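Uncharacterized protein (PDB 3BL4) is of unknown function, but belongs to a family of the STAS clan and is found as an assembly of two chains. Local coordinates at residues S87-R92 with K109-S113. Numbering follows the deposited sequence.
Sequences SSPVDR and KFFTS. With SO4 (sulfate ion), chain C.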
loop_
_atom_site.group_PDB
_atom_site.type_symbol
_atom_site.label_atom_id
_atom_site.label_comp_id
_atom_site.label_asym_id
_atom_site.label_seq_id
_atom_site.Cartn_x
_atom_site.Cartn_y
_atom_site.Cartn_z
ATOM N N SER A 87 14.290 8.867 6.855
ATOM C CA SER A 87 15.052 9.461 7.969
ATOM C C SER A 87 14.935 8.665 9.267
ATOM O O SER A 87 15.894 8.561 10.034
ATOM C CB SER A 87 14.567 10.885 8.252
ATOM O OG SER A 87 15.146 11.786 7.336
ATOM N N SER A 88 13.733 8.168 9.532
ATOM C CA SER A 88 13.466 7.365 10.708
ATOM C C SER A 88 12.592 6.188 10.294
ATOM O O SER A 88 12.006 6.216 9.209
ATOM C CB SER A 88 12.787 8.229 11.770
ATOM O OG SER A 88 11.512 8.661 11.346
ATOM N N PRO A 89 12.533 5.130 11.123
ATOM C CA PRO A 89 11.691 3.959 10.825
ATOM C C PRO A 89 10.211 4.235 10.494
ATOM O O PRO A 89 9.622 3.469 9.752
ATOM C CB PRO A 89 11.808 3.108 12.100
ATOM C CG PRO A 89 13.140 3.476 12.662
ATOM C CD PRO A 89 13.294 4.943 12.377
ATOM N N VAL A 90 9.622 5.310 11.014
ATOM C CA VAL A 90 8.226 5.648 10.705
ATOM C C VAL A 90 8.011 5.994 9.225
ATOM O O VAL A 90 6.889 5.919 8.723
ATOM C CB VAL A 90 7.707 6.837 11.573
ATOM C CG1 VAL A 90 8.330 8.163 11.149
ATOM C CG2 VAL A 90 6.198 6.938 11.489
ATOM N N ASP A 91 9.083 6.397 8.532
ATOM C CA ASP A 91 8.994 6.811 7.129
ATOM C C ASP A 91 8.691 5.629 6.223
ATOM O O ASP A 91 8.365 5.824 5.057
ATOM C CB ASP A 91 10.291 7.489 6.664
ATOM C CG ASP A 91 10.467 8.875 7.230
ATOM O OD1 ASP A 91 9.472 9.487 7.667
ATOM O OD2 ASP A 91 11.613 9.365 7.215
ATOM N N ARG A 92 8.808 4.414 6.753
ATOM C CA ARG A 92 8.372 3.213 6.045
ATOM C C ARG A 92 6.900 3.272 5.561
ATOM O O ARG A 92 6.554 2.663 4.540
ATOM C CB ARG A 92 8.599 1.986 6.927
ATOM C CG ARG A 92 8.424 0.657 6.204
ATOM C CD ARG A 92 8.439 -0.509 7.182
ATOM N NE ARG A 92 9.795 -0.852 7.567
ATOM C CZ ARG A 92 10.606 -1.613 6.836
ATOM N NH1 ARG A 92 10.202 -2.140 5.687
ATOM N NH2 ARG A 92 11.826 -1.851 7.270
ATOM N N LYS A 109 13.253 -2.440 -0.901
ATOM C CA LYS A 109 13.727 -2.498 0.471
ATOM C C LYS A 109 13.756 -1.082 1.040
ATOM O O LYS A 109 13.997 -0.112 0.316
ATOM C CB LYS A 109 15.123 -3.128 0.517
ATOM C CG LYS A 109 15.658 -3.400 1.907
ATOM C CD LYS A 109 16.973 -4.222 1.870
ATOM C CE LYS A 109 16.709 -5.719 1.712
ATOM N NZ LYS A 109 15.858 -6.269 2.785
ATOM N N PHE A 110 13.521 -0.982 2.344
ATOM C CA PHE A 110 13.501 0.293 3.043
ATOM C C PHE A 110 14.828 0.481 3.794
ATOM O O PHE A 110 15.359 -0.474 4.368
ATOM C CB PHE A 110 12.308 0.333 4.015
ATOM C CG PHE A 110 12.317 1.507 4.934
ATOM C CD1 PHE A 110 11.941 2.763 4.480
ATOM C CD2 PHE A 110 12.721 1.367 6.253
ATOM C CE1 PHE A 110 11.954 3.862 5.323
ATOM C CE2 PHE A 110 12.747 2.473 7.105
ATOM C CZ PHE A 110 12.347 3.718 6.641
ATOM N N PHE A 111 15.358 1.710 3.760
ATOM C CA PHE A 111 16.580 2.071 4.482
ATOM C C PHE A 111 16.423 3.399 5.196
ATOM O O PHE A 111 15.597 4.249 4.805
ATOM C CB PHE A 111 17.759 2.217 3.509
ATOM C CG PHE A 111 18.029 0.994 2.680
ATOM C CD1 PHE A 111 17.292 0.736 1.531
ATOM C CD2 PHE A 111 19.044 0.118 3.031
ATOM C CE1 PHE A 111 17.538 -0.378 0.769
ATOM C CE2 PHE A 111 19.320 -0.995 2.264
ATOM C CZ PHE A 111 18.572 -1.245 1.138
ATOM N N THR A 112 17.224 3.581 6.241
ATOM C CA THR A 112 17.531 4.924 6.777
ATOM C C THR A 112 19.005 5.314 6.569
ATOM O O THR A 112 19.410 6.442 6.902
ATOM C CB THR A 112 17.195 5.037 8.281
ATOM O OG1 THR A 112 17.699 3.880 8.960
ATOM C CG2 THR A 112 15.653 5.176 8.508
ATOM N N SER A 113 19.799 4.386 6.025
ATOM C CA SER A 113 21.205 4.628 5.678
ATOM C C SER A 113 21.353 4.694 4.167
ATOM O O SER A 113 21.115 3.709 3.481
ATOM C CB SER A 113 22.082 3.489 6.213
ATOM O OG SER A 113 23.346 3.399 5.550
HETATM S S SO4 C . 12.139 -4.380 3.685
HETATM O O1 SO4 C . 12.918 -5.441 3.048
HETATM O O2 SO4 C . 13.023 -3.325 4.186
HETATM O O3 SO4 C . 11.188 -3.822 2.732
HETATM O O4 SO4 C . 11.384 -4.939 4.798
#
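Phe110 packs its ring against the 3-10 turn 89-91 and Arg92, the first residue of helix 92-102, with Arg92 over one face of the ring. The contact belongs to a beta-alpha-beta crossover: strand 79-85, helix 92-102 and the parallel strand 108-111. The 87-92 loop leads from the first strand into the helix. The tight part is the ring. Arg92 CB sits 4.0 Å from the Phe110 ring centroid, almost on the ring normal, in a CH-pi contact. Ser88 O meets the ring edge in its plane, 3.6 Å from Phe110 CZ. Met59 of the second subunit also packs on Phe110. With alanine at Phe110, Arg92 CB would probably lose the ring face it packs on, and a gap would open beside the loop. Thr112 adds a smaller contact, its CG2 3.6 Å from Ser87 C. The solvent side is looser. There the Arg92 chain bends at chi3 (-80°), and its guanidinium lies with one face over Phe110 CD2, its plane 53° from the ring. A sulfate, probably from the crystallisation liquor, bridges the segments. Arg92 NH1 binds it only weakly, through O4 and O2. Lys109 NZ hydrogen-bonds sulfate O1 at 3.1 Å. The backbone Phe110 N gives a nearly straight bond to sulfate O2, 3.0 Å at 171°.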